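Local coordinates for Tb427.07.360- putative uncharacterized metacyclic invariant surface protein from Trypanosoma brucei (Trypanosoma brucei, PDB 5VTL) that is of unknown function but is probably an invariant surface protein of the metacyclic parasite, with an extended, almost entirely helical architecture, at residues 4-9 / 153-158; 13-18 / 130-135; 35-40 / 190-195; 60-65 / 203-208. All coordinates share one frame; numbering follows the deposited sequence.

How the contacts relate
Helix 4-58 and helix 157-209 run the length of this elongated fold. Contacts 1 and 2 lie at the same end, centres 16 Å apart, and both use the start of helix 4-58. Contact 1 is partly buried and aromatic, where the turn between helices 141-154 and 157-209 meets that helix; contact 2 lies at the surface, where a loop is held by a glutamate carboxylate on a backbone N-H, by waters and by a disulfide. Contact 3, partly buried, joins the two long helices directly, alanines within and a salt bridge outside. Contact 4, 68 Å from contact 1 between centres, is buried and mainly apolar, pairing the start of helix 63-102 with the end of helix 157-209.

Contact 1. Residues 4-9 / 153-158; sequences VSHVSA and EFFTGD
The imidazole nitrogen ND1 of His-6 sits over the face of Phe-155, with Phe-154 beside it: ND1 stands 3.6 Å above the centre of the Phe-155 ring, and CB of Phe-154 lies 4.0 Å from the same ND1. The setting is a helical hairpin, in which helix 141-154 ends and the chain turns through Phe-155 and Thr-156 into helix 157-209; the start of helix 4-58 docks against this bend. The two rings take different partners, Phe-155 His-6 and Phe-154 Ser-5. His-6, with CG anti to the carbonyl carbon (chi1 -66°), forms a T-shaped pair with Phe-155, the imidazole presenting its edge to the phenyl face with the planes 65° apart and the centroids separated by 4.6 Å. An edge-to-face pair of this kind lets the flat imidazole pack against a phenyl ring. Phe-154 instead receives Ser-5: CB of the serine lies 3.6 Å from the ring centroid, a CH-pi contact displaced somewhat toward the rim. The opposite face of that ring carries CG of Glu-153, so the phenyl is sandwiched between two aliphatic groups. The small serine suits this place because a short side chain can lie close against the face. Tyr-111 of helix 105-116 also packs on His-6, while Gln-1 touches both His-6 and Phe-155 and accepts a hydrogen bond from the backbone N of Thr-156. Near the plane of the Phe-155 ring, at its edge, CB of Ala-9 lies 4.3 Å from CE1.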
loop_
_atom_site.group_PDB
_atom_site.type_symbol
_atom_site.label_atom_id
_atom_site.label_comp_id
_atom_site.label_asym_id
_atom_site.label_seq_id
_atom_site.Cartn_x
_atom_site.Cartn_y
_atom_site.Cartn_z
ATOM N N VAL A 4 -7.293 -17.583 -27.805
ATOM C CA VAL A 4 -6.407 -16.484 -27.440
ATOM C C VAL A 4 -6.930 -15.687 -26.240
ATOM O O VAL A 4 -6.187 -15.434 -25.305
ATOM C CB VAL A 4 -6.194 -15.573 -28.672
ATOM C CG1 VAL A 4 -5.538 -14.274 -28.292
ATOM C CG2 VAL A 4 -5.359 -16.339 -29.700
ATOM N N SER A 5 -8.222 -15.347 -26.239
ATOM C CA SER A 5 -8.784 -14.574 -25.133
ATOM C C SER A 5 -8.760 -15.350 -23.807
ATOM O O SER A 5 -8.489 -14.747 -22.757
ATOM C CB SER A 5 -10.199 -14.116 -25.455
ATOM O OG SER A 5 -10.171 -13.162 -26.501
ATOM N N HIS A 6 -9.040 -16.655 -23.839
ATOM C CA HIS A 6 -9.011 -17.462 -22.611
ATOM C C HIS A 6 -7.589 -17.445 -22.068
ATOM O O HIS A 6 -7.354 -17.226 -20.886
ATOM C CB HIS A 6 -9.395 -18.919 -22.843
ATOM C CG HIS A 6 -10.815 -19.151 -23.270
ATOM N ND1 HIS A 6 -11.883 -19.085 -22.403
ATOM C CD2 HIS A 6 -11.326 -19.538 -24.460
ATOM C CE1 HIS A 6 -12.990 -19.393 -23.051
ATOM N NE2 HIS A 6 -12.680 -19.665 -24.304
ATOM N N VAL A 7 -6.628 -17.679 -22.943
ATOM C CA VAL A 7 -5.234 -17.763 -22.490
ATOM C C VAL A 7 -4.734 -16.398 -22.023
ATOM O O VAL A 7 -4.005 -16.295 -21.031
ATOM C CB VAL A 7 -4.341 -18.345 -23.606
ATOM C CG1 VAL A 7 -2.872 -18.313 -23.208
ATOM C CG2 VAL A 7 -4.765 -19.753 -23.891
ATOM N N SER A 8 -5.132 -15.322 -22.703
ATOM C CA SER A 8 -4.735 -13.993 -22.258
ATOM C C SER A 8 -5.213 -13.692 -20.828
ATOM O O SER A 8 -4.464 -13.147 -20.000
ATOM C CB SER A 8 -5.264 -12.922 -23.219
ATOM O OG SER A 8 -4.548 -12.972 -24.425
ATOM N N ALA A 9 -6.468 -14.023 -20.568
ATOM C CA ALA A 9 -7.058 -13.857 -19.248
ATOM C C ALA A 9 -6.296 -14.672 -18.191
ATOM O O ALA A 9 -5.970 -14.171 -17.110
ATOM C CB ALA A 9 -8.494 -14.299 -19.286
ATOM N N GLU A 153 -15.413 -12.898 -18.106
ATOM C CA GLU A 153 -15.838 -12.512 -19.452
ATOM C C GLU A 153 -15.678 -13.675 -20.449
ATOM O O GLU A 153 -16.529 -13.881 -21.344
ATOM C CB GLU A 153 -15.059 -11.275 -19.929
ATOM C CG GLU A 153 -15.430 -10.808 -21.336
ATOM C CD GLU A 153 -14.703 -9.550 -21.761
ATOM O OE1 GLU A 153 -13.864 -9.030 -20.994
ATOM O OE2 GLU A 153 -14.959 -9.097 -22.884
ATOM N N PHE A 154 -14.597 -14.439 -20.302
ATOM C CA PHE A 154 -14.248 -15.423 -21.326
ATOM C C PHE A 154 -14.528 -16.886 -20.999
ATOM O O PHE A 154 -14.851 -17.656 -21.903
ATOM C CB PHE A 154 -12.803 -15.203 -21.791
ATOM C CG PHE A 154 -12.615 -13.889 -22.482
ATOM C CD1 PHE A 154 -13.214 -13.655 -23.709
ATOM C CD2 PHE A 154 -11.887 -12.873 -21.895
ATOM C CE1 PHE A 154 -13.070 -12.443 -24.334
ATOM C CE2 PHE A 154 -11.747 -11.649 -22.523
ATOM C CZ PHE A 154 -12.343 -11.440 -23.745
ATOM N N PHE A 155 -14.418 -17.278 -19.732
ATOM C CA PHE A 155 -14.644 -18.647 -19.349
ATOM C C PHE A 155 -16.121 -18.803 -19.036
ATOM O O PHE A 155 -16.847 -17.805 -18.894
ATOM C CB PHE A 155 -13.753 -19.049 -18.174
ATOM C CG PHE A 155 -12.282 -19.198 -18.566
ATOM C CD1 PHE A 155 -11.452 -18.093 -18.628
ATOM C CD2 PHE A 155 -11.771 -20.428 -18.928
ATOM C CE1 PHE A 155 -10.134 -18.222 -19.022
ATOM C CE2 PHE A 155 -10.459 -20.572 -19.303
ATOM C CZ PHE A 155 -9.637 -19.477 -19.342
ATOM N N THR A 156 -16.548 -20.054 -18.952
ATOM C CA THR A 156 -17.927 -20.393 -18.626
ATOM C C THR A 156 -18.310 -19.945 -17.210
ATOM O O THR A 156 -17.454 -19.724 -16.349
ATOM C CB THR A 156 -18.192 -21.907 -18.866
ATOM O OG1 THR A 156 -17.226 -22.694 -18.163
ATOM C CG2 THR A 156 -18.104 -22.233 -20.346
ATOM N N GLY A 157 -19.604 -19.740 -16.991
ATOM C CA GLY A 157 -20.098 -19.264 -15.708
ATOM C C GLY A 157 -19.700 -20.096 -14.501
ATOM O O GLY A 157 -19.522 -19.554 -13.411
ATOM N N ASP A 158 -19.561 -21.408 -14.678
ATOM C CA ASP A 158 -19.150 -22.268 -13.568
ATOM C C ASP A 158 -17.737 -21.885 -13.144
ATOM O O ASP A 158 -17.435 -21.812 -11.955
ATOM C CB ASP A 158 -19.201 -23.745 -13.944
ATOM C CG ASP A 158 -18.452 -24.062 -15.234
ATOM O OD1 ASP A 158 -18.366 -23.199 -16.133
ATOM O OD2 ASP A 158 -17.943 -25.195 -15.354
#

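Contact 2. Residues 13-18 / 130-135; sequences FSEALH and RGCSLP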
loop_
_atom_site.group_PDB
_atom_site.type_symbol
_atom_site.label_atom_id
_atom_site.label_comp_id
_atom_site.label_asym_id
_atom_site.label_seq_id
_atom_site.Cartn_x
_atom_site.Cartn_y
_atom_site.Cartn_z
ATOM N N PHE A 13 -3.837 -13.310 -14.986
ATOM C CA PHE A 13 -4.127 -13.757 -13.622
ATOM C C PHE A 13 -2.881 -14.417 -12.980
ATOM O O PHE A 13 -2.507 -14.114 -11.843
ATOM C CB PHE A 13 -5.310 -14.730 -13.674
ATOM C CG PHE A 13 -5.848 -15.122 -12.331
ATOM C CD1 PHE A 13 -5.776 -14.256 -11.252
ATOM C CD2 PHE A 13 -6.402 -16.382 -12.142
ATOM C CE1 PHE A 13 -6.275 -14.625 -10.019
ATOM C CE2 PHE A 13 -6.906 -16.756 -10.900
ATOM C CZ PHE A 13 -6.836 -15.878 -9.842
ATOM N N SER A 14 -2.226 -15.309 -13.719
ATOM C CA SER A 14 -1.020 -15.954 -13.218
ATOM C C SER A 14 0.088 -14.951 -12.889
ATOM O O SER A 14 0.723 -15.010 -11.812
ATOM C CB SER A 14 -0.509 -16.962 -14.229
ATOM O OG SER A 14 0.692 -17.558 -13.766
ATOM N N GLU A 15 0.352 -14.028 -13.809
ATOM C CA GLU A 15 1.424 -13.068 -13.587
ATOM C C GLU A 15 1.063 -12.104 -12.447
ATOM O O GLU A 15 1.921 -11.656 -11.701
ATOM C CB GLU A 15 1.757 -12.333 -14.894
ATOM C CG GLU A 15 2.360 -13.299 -15.922
ATOM C CD GLU A 15 2.749 -12.667 -17.244
ATOM O OE1 GLU A 15 2.209 -11.596 -17.587
ATOM O OE2 GLU A 15 3.615 -13.274 -17.943
ATOM N N ALA A 16 -0.220 -11.811 -12.294
ATOM C CA ALA A 16 -0.685 -11.040 -11.146
ATOM C C ALA A 16 -0.372 -11.759 -9.828
ATOM O O ALA A 16 0.184 -11.166 -8.910
ATOM C CB ALA A 16 -2.196 -10.772 -11.276
ATOM N N LEU A 17 -0.727 -13.040 -9.735
ATOM C CA LEU A 17 -0.539 -13.792 -8.506
ATOM C C LEU A 17 0.946 -13.946 -8.213
ATOM O O LEU A 17 1.353 -13.832 -7.067
ATOM C CB LEU A 17 -1.176 -15.172 -8.616
ATOM C CG LEU A 17 -2.700 -15.192 -8.717
ATOM C CD1 LEU A 17 -3.173 -16.583 -9.151
ATOM C CD2 LEU A 17 -3.308 -14.771 -7.396
ATOM N N HIS A 18 1.757 -14.203 -9.237
ATOM C CA HIS A 18 3.195 -14.322 -9.001
ATOM C C HIS A 18 3.851 -13.000 -8.666
ATOM O O HIS A 18 4.969 -12.964 -8.138
ATOM C CB HIS A 18 3.888 -14.929 -10.205
ATOM C CG HIS A 18 3.701 -16.403 -10.297
ATOM N ND1 HIS A 18 2.834 -16.987 -11.195
ATOM C CD2 HIS A 18 4.238 -17.410 -9.571
ATOM C CE1 HIS A 18 2.866 -18.300 -11.031
ATOM N NE2 HIS A 18 3.711 -18.581 -10.054
ATOM N N ARG A 130 2.939 -20.295 -23.458
ATOM C CA ARG A 130 4.304 -20.714 -23.197
ATOM C C ARG A 130 5.192 -19.575 -22.680
ATOM O O ARG A 130 6.157 -19.827 -21.969
ATOM C CB ARG A 130 4.912 -21.412 -24.413
ATOM C CG ARG A 130 5.269 -20.517 -25.556
ATOM C CD ARG A 130 6.190 -21.279 -26.514
ATOM N NE ARG A 130 5.631 -22.619 -26.670
ATOM C CZ ARG A 130 4.859 -23.001 -27.683
ATOM N NH1 ARG A 130 4.602 -22.162 -28.687
ATOM N NH2 ARG A 130 4.363 -24.236 -27.692
ATOM N N GLY A 131 4.859 -18.330 -23.006
ATOM C CA GLY A 131 5.698 -17.190 -22.620
ATOM C C GLY A 131 5.249 -16.504 -21.332
ATOM O O GLY A 131 5.767 -15.459 -20.950
ATOM N N CYS A 132 4.280 -17.110 -20.670
ATOM C CA CYS A 132 3.615 -16.475 -19.542
ATOM C C CYS A 132 4.385 -16.723 -18.260
ATOM O O CYS A 132 3.990 -17.535 -17.442
ATOM C CB CYS A 132 2.172 -17.007 -19.409
ATOM S SG CYS A 132 1.274 -16.086 -18.181
ATOM N N SER A 133 5.508 -16.032 -18.089
ATOM C CA SER A 133 6.399 -16.348 -16.971
ATOM C C SER A 133 7.023 -15.100 -16.394
ATOM O O SER A 133 8.085 -15.174 -15.779
ATOM C CB SER A 133 7.502 -17.267 -17.461
ATOM O OG SER A 133 8.200 -16.649 -18.533
ATOM N N LEU A 134 6.356 -13.964 -16.596
ATOM C CA LEU A 134 6.850 -12.673 -16.119
ATOM C C LEU A 134 5.914 -12.126 -15.040
ATOM O O LEU A 134 4.812 -11.607 -15.374
ATOM C CB LEU A 134 6.944 -11.704 -17.289
ATOM C CG LEU A 134 7.535 -10.322 -16.998
ATOM C CD1 LEU A 134 8.927 -10.411 -16.377
ATOM C CD2 LEU A 134 7.580 -9.497 -18.267
ATOM N N PRO A 135 6.331 -12.236 -13.752
ATOM C CA PRO A 135 5.486 -11.721 -12.673
ATOM C C PRO A 135 5.200 -10.249 -12.854
ATOM O O PRO A 135 6.075 -9.496 -13.269
ATOM C CB PRO A 135 6.328 -11.965 -11.400
ATOM C CG PRO A 135 7.209 -13.103 -11.752
ATOM C CD PRO A 135 7.548 -12.875 -13.213
HETATM O O HOH W 1 3.217 -16.888 -14.769
HETATM O O HOH W 2 3.992 -12.810 -20.402
#
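Glu-15 reaches from helix 4-58 across the backbone of Leu-134, and its side chain can be followed outward. CB lies 3.2 Å from the carbonyl O of Leu-134. At CG the same oxygen remains alongside, and SG of Cys-132 comes to 3.7 Å from this CG. Beyond CG the chain is extended (chi2 -179° sets CD anti to CA), which keeps CD 3.0 Å from O of Leu-134. At the tip OE2 accepts a hydrogen bond of 3.1 Å from the backbone N of Leu-134, fairly straight at 158°, with the donor above the carboxylate plane. A water donates to OE2 and to Gly-131 O, tying the carboxylate to the start of the loop. The long, flexible glutamate suits the task, since it must span from a helix to the amide of a chain without regular structure. That chain links helix 123-130 to helix 141-154 and runs along the outside of helix 4-58 in the helical bundle; the disulfide from Cys-132 to Cys-11 anchors it, and Cys-132 centres an inverse gamma turn. A second water donates to Ser-14 OG and Cys-132 O, while Asp-109 of helix 105-116 is hydrogen-bonded to the same serine hydroxyl. Farther on, the compact ring of Pro-135 lies against His-18, CB to CB at 4.0 Å. The imidazole turns back to its own helix, where His-18 ND1 donates to Ser-14 O over 3.0 Å.

Contact 3. Residues 35-40 / 190-195; sequences VSDASK and AARAAE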
loop_
_atom_site.group_PDB
_atom_site.type_symbol
_atom_site.label_atom_id
_atom_site.label_comp_id
_atom_site.label_asym_id
_atom_site.label_seq_id
_atom_site.Cartn_x
_atom_site.Cartn_y
_atom_site.Cartn_z
ATOM N N VAL A 35 6.472 6.044 8.408
ATOM C CA VAL A 35 6.663 6.094 9.861
ATOM C C VAL A 35 7.920 6.852 10.197
ATOM O O VAL A 35 7.933 7.699 11.091
ATOM C CB VAL A 35 6.739 4.687 10.473
ATOM C CG1 VAL A 35 7.253 4.720 11.937
ATOM C CG2 VAL A 35 5.373 4.050 10.409
ATOM N N SER A 36 8.982 6.572 9.458
ATOM C CA SER A 36 10.254 7.220 9.719
ATOM C C SER A 36 10.081 8.722 9.570
ATOM O O SER A 36 10.581 9.522 10.379
ATOM C CB SER A 36 11.300 6.721 8.726
ATOM O OG SER A 36 11.682 5.394 9.013
ATOM N N ASP A 37 9.338 9.108 8.540
ATOM C CA ASP A 37 9.137 10.526 8.279
ATOM C C ASP A 37 8.199 11.178 9.321
ATOM O O ASP A 37 8.384 12.350 9.704
ATOM C CB ASP A 37 8.612 10.747 6.875
ATOM C CG ASP A 37 8.780 12.184 6.428
ATOM O OD1 ASP A 37 9.940 12.614 6.232
ATOM O OD2 ASP A 37 7.763 12.895 6.295
ATOM N N ALA A 38 7.201 10.422 9.775
ATOM C CA ALA A 38 6.302 10.906 10.809
ATOM C C ALA A 38 7.060 11.159 12.119
ATOM O O ALA A 38 6.816 12.161 12.788
ATOM C CB ALA A 38 5.131 9.931 11.039
ATOM N N SER A 39 7.985 10.264 12.467
ATOM C CA SER A 39 8.800 10.444 13.660
ATOM C C SER A 39 9.695 11.669 13.508
ATOM O O SER A 39 9.899 12.430 14.473
ATOM C CB SER A 39 9.627 9.181 13.947
ATOM O OG SER A 39 8.790 8.075 14.204
ATOM N N LYS A 40 10.220 11.880 12.304
ATOM C CA LYS A 40 11.090 13.012 12.062
ATOM C C LYS A 40 10.267 14.311 12.253
ATOM O O LYS A 40 10.762 15.314 12.786
ATOM C CB LYS A 40 11.677 12.952 10.659
ATOM C CG LYS A 40 12.638 14.097 10.346
ATOM C CD LYS A 40 13.261 13.993 8.941
ATOM C CE LYS A 40 14.205 12.811 8.770
ATOM N NZ LYS A 40 15.442 12.907 9.604
ATOM N N ALA A 190 -0.254 14.217 8.092
ATOM C CA ALA A 190 -0.754 14.876 9.299
ATOM C C ALA A 190 0.371 15.295 10.231
ATOM O O ALA A 190 0.346 16.392 10.771
ATOM C CB ALA A 190 -1.729 13.944 10.041
ATOM N N ALA A 191 1.366 14.429 10.421
ATOM C CA ALA A 191 2.514 14.742 11.268
ATOM C C ALA A 191 3.274 15.941 10.709
ATOM O O ALA A 191 3.680 16.836 11.456
ATOM C CB ALA A 191 3.442 13.534 11.390
ATOM N N ARG A 192 3.469 15.954 9.397
ATOM C CA ARG A 192 4.223 17.032 8.763
ATOM C C ARG A 192 3.399 18.323 8.810
ATOM O O ARG A 192 3.953 19.416 8.926
ATOM C CB ARG A 192 4.601 16.650 7.328
ATOM C CG ARG A 192 5.710 15.611 7.218
ATOM C CD ARG A 192 7.030 16.241 7.597
ATOM N NE ARG A 192 8.194 15.370 7.442
ATOM C CZ ARG A 192 9.396 15.657 7.938
ATOM N NH1 ARG A 192 9.598 16.791 8.626
ATOM N NH2 ARG A 192 10.403 14.823 7.747
ATOM N N ALA A 193 2.072 18.218 8.748
ATOM C CA ALA A 193 1.231 19.416 8.848
ATOM C C ALA A 193 1.315 20.022 10.244
ATOM O O ALA A 193 1.361 21.258 10.393
ATOM C CB ALA A 193 -0.221 19.119 8.486
ATOM N N ALA A 194 1.363 19.168 11.262
ATOM C CA ALA A 194 1.606 19.642 12.623
ATOM C C ALA A 194 2.966 20.314 12.759
ATOM O O ALA A 194 3.095 21.334 13.412
ATOM C CB ALA A 194 1.496 18.489 13.622
ATOM N N GLU A 195 3.998 19.715 12.178
ATOM C CA GLU A 195 5.323 20.301 12.278
ATOM C C GLU A 195 5.382 21.671 11.588
ATOM O O GLU A 195 6.075 22.577 12.049
ATOM C CB GLU A 195 6.365 19.361 11.689
ATOM C CG GLU A 195 7.761 19.984 11.675
ATOM C CD GLU A 195 8.744 19.203 10.830
ATOM O OE1 GLU A 195 8.301 18.601 9.821
ATOM O OE2 GLU A 195 9.957 19.214 11.164
#
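Arg-192 grips Asp-37 side-on with two nearly straight hydrogen bonds, yet the two charged groups are far from coplanar, their planes standing 49° apart. NE donates to OD2 of Asp-37 over 2.8 Å and NH2 to OD1 over 2.7 Å; both carboxylate oxygens lie close to the guanidinium plane, while the donors approach from above the carboxylate plane. The arginine chain bends at chi2 (-72°), which turns CD away from an extended course. On the far side of the guanidinium NH1 donates, less straight, to Glu-195 OE1 on its syn lone pair, so the rotation of the group is fixed by three bonds to two acids. Arg-188, one turn earlier, gives Asp-37 OD2 a further salt bridge. This network flanks a parallel helix pair of the long bundle, helix 4-58 beside helix 157-209, with local axes 18° apart and 8.6 Å at closest approach. Alanine makes such closeness possible: CB of Ala-38 and CB of Ala-191 meet at 4.0 Å, and Ala-79 of helix 63-102 packs on Ala-191 too. Lys-40 lays its aliphatic part against the arginine, CD 3.2 Å from Arg-192 NH2, while its ammonium NZ remains 5.7 Å from that NH2.

Contact 4. Residues 60-65 / 203-208; sequences PKVEEA and EEAERT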
loop_
_atom_site.group_PDB
_atom_site.type_symbol
_atom_site.label_atom_id
_atom_site.label_comp_id
_atom_site.label_asym_id
_atom_site.label_seq_id
_atom_site.Cartn_x
_atom_site.Cartn_y
_atom_site.Cartn_z
ATOM N N PRO A 60 7.392 37.622 27.740
ATOM C CA PRO A 60 6.092 36.984 28.008
ATOM C C PRO A 60 5.072 37.132 26.869
ATOM O O PRO A 60 4.033 36.463 26.878
ATOM C CB PRO A 60 5.599 37.728 29.256
ATOM C CG PRO A 60 6.284 39.051 29.199
ATOM C CD PRO A 60 7.649 38.745 28.660
ATOM N N LYS A 61 5.368 37.995 25.908
ATOM C CA LYS A 61 4.450 38.283 24.813
ATOM C C LYS A 61 4.289 37.126 23.825
ATOM O O LYS A 61 3.429 37.171 22.945
ATOM C CB LYS A 61 4.924 39.525 24.062
ATOM C CG LYS A 61 5.041 40.757 24.949
ATOM C CD LYS A 61 5.484 41.997 24.174
ATOM C CE LYS A 61 5.527 43.217 25.100
ATOM N NZ LYS A 61 6.255 44.374 24.515
ATOM N N VAL A 62 5.118 36.094 23.954
ATOM C CA VAL A 62 5.018 34.945 23.051
ATOM C C VAL A 62 4.353 33.753 23.729
ATOM O O VAL A 62 4.470 32.614 23.249
ATOM C CB VAL A 62 6.419 34.536 22.520
ATOM C CG1 VAL A 62 7.107 35.731 21.908
ATOM C CG2 VAL A 62 7.261 33.982 23.615
ATOM N N GLU A 63 3.660 34.008 24.844
ATOM C CA GLU A 63 3.000 32.933 25.556
ATOM C C GLU A 63 2.128 32.104 24.612
ATOM O O GLU A 63 2.131 30.872 24.713
ATOM C CB GLU A 63 2.153 33.462 26.727
ATOM C CG GLU A 63 1.370 32.359 27.474
ATOM C CD GLU A 63 0.430 32.918 28.526
ATOM O OE1 GLU A 63 -0.721 33.250 28.188
ATOM O OE2 GLU A 63 0.838 33.012 29.691
ATOM N N GLU A 64 1.364 32.752 23.716
ATOM C CA GLU A 64 0.433 31.990 22.869
ATOM C C GLU A 64 1.181 31.086 21.889
ATOM O O GLU A 64 0.685 30.002 21.515
ATOM C CB GLU A 64 -0.525 32.862 22.042
ATOM C CG GLU A 64 -1.068 34.060 22.735
ATOM C CD GLU A 64 -0.192 35.267 22.514
ATOM O OE1 GLU A 64 0.713 35.483 23.345
ATOM O OE2 GLU A 64 -0.393 35.976 21.497
ATOM N N ALA A 65 2.348 31.542 21.452
ATOM C CA ALA A 65 3.140 30.785 20.482
ATOM C C ALA A 65 3.646 29.480 21.054
ATOM O O ALA A 65 3.687 28.453 20.348
ATOM C CB ALA A 65 4.307 31.624 19.994
ATOM N N GLU A 203 8.850 30.319 14.953
ATOM C CA GLU A 203 9.407 31.421 14.158
ATOM C C GLU A 203 8.796 32.736 14.612
ATOM O O GLU A 203 9.488 33.763 14.729
ATOM C CB GLU A 203 9.155 31.192 12.671
ATOM C CG GLU A 203 10.064 30.107 12.111
ATOM C CD GLU A 203 9.738 29.724 10.694
ATOM O OE1 GLU A 203 8.712 30.214 10.165
ATOM O OE2 GLU A 203 10.518 28.923 10.118
ATOM N N GLU A 204 7.497 32.703 14.879
ATOM C CA GLU A 204 6.805 33.906 15.359
ATOM C C GLU A 204 7.312 34.318 16.717
ATOM O O GLU A 204 7.564 35.502 16.960
ATOM C CB GLU A 204 5.286 33.700 15.418
ATOM C CG GLU A 204 4.528 35.011 15.715
ATOM C CD GLU A 204 3.061 34.829 16.059
ATOM O OE1 GLU A 204 2.654 35.346 17.129
ATOM O OE2 GLU A 204 2.304 34.213 15.271
ATOM N N ALA A 205 7.446 33.342 17.610
ATOM C CA ALA A 205 7.948 33.582 18.949
ATOM C C ALA A 205 9.311 34.241 18.896
ATOM O O ALA A 205 9.593 35.194 19.628
ATOM C CB ALA A 205 8.064 32.283 19.706
ATOM N N GLU A 206 10.172 33.699 18.048
ATOM C CA GLU A 206 11.537 34.210 17.960
ATOM C C GLU A 206 11.555 35.638 17.420
ATOM O O GLU A 206 12.307 36.478 17.926
ATOM C CB GLU A 206 12.415 33.265 17.127
ATOM C CG GLU A 206 12.888 32.054 17.922
ATOM C CD GLU A 206 13.630 31.011 17.090
ATOM O OE1 GLU A 206 13.739 31.183 15.858
ATOM O OE2 GLU A 206 14.088 30.016 17.690
ATOM N N ARG A 207 10.721 35.923 16.421
ATOM C CA ARG A 207 10.620 37.271 15.867
ATOM C C ARG A 207 10.130 38.250 16.915
ATOM O O ARG A 207 10.646 39.354 17.039
ATOM C CB ARG A 207 9.651 37.322 14.692
ATOM C CG ARG A 207 10.175 36.743 13.414
ATOM C CD ARG A 207 9.223 37.062 12.272
ATOM N NE ARG A 207 7.889 36.471 12.461
ATOM C CZ ARG A 207 7.413 35.421 11.779
ATOM N NH1 ARG A 207 8.142 34.820 10.839
ATOM N NH2 ARG A 207 6.186 34.967 12.024
ATOM N N THR A 208 9.118 37.839 17.669
ATOM C CA THR A 208 8.560 38.697 18.699
ATOM C C THR A 208 9.576 38.949 19.807
ATOM O O THR A 208 9.715 40.073 20.268
ATOM C CB THR A 208 7.269 38.096 19.289
ATOM O OG1 THR A 208 6.298 37.968 18.251
ATOM C CG2 THR A 208 6.700 39.007 20.389
HETATM O O HOH W 3 0.699 34.600 18.496
#
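Val-62 and Ala-205 make the tight part of this contact, CB to CB at 4.0 Å, and Ala-65 closes it from one turn further on, its CB 3.8 Å from CB of Ala-205. The valine lays its CG1 branch against the helix surface: CG1 is anti to the carbonyl carbon (chi1 -53°) and lies 3.4 Å from the backbone O of Ala-205 and 3.5 Å from CB of Thr-208. A short, beta-branched residue, restricted in its rotation, suits this place, while the two alanines let the backbones come close. Here the chain has just turned from helix 4-58 into helix 63-102, and Val-62 occupies the N-cap position of the latter; this helical hairpin packs against the end of helix 157-209, at the end of the bundle far from contact 1. Phe-56 and Ala-55 of helix 4-58 add to the apolar layer, touching Val-62 and Ala-205 respectively. Outward the packing thins. Thr-208 offers its methyl to Lys-61, CG2 to CB at 4.1 Å, and the extended lysine then runs away from the neighbouring segment. Elsewhere on the margin Glu-64 and Glu-204 do not touch: OE2 of Glu-64 and OE1 of Glu-204 stand 5.4 Å apart. A water between them donates to Glu-204 OE1, and only weakly, over 3.5 Å, to Glu-64 OE2.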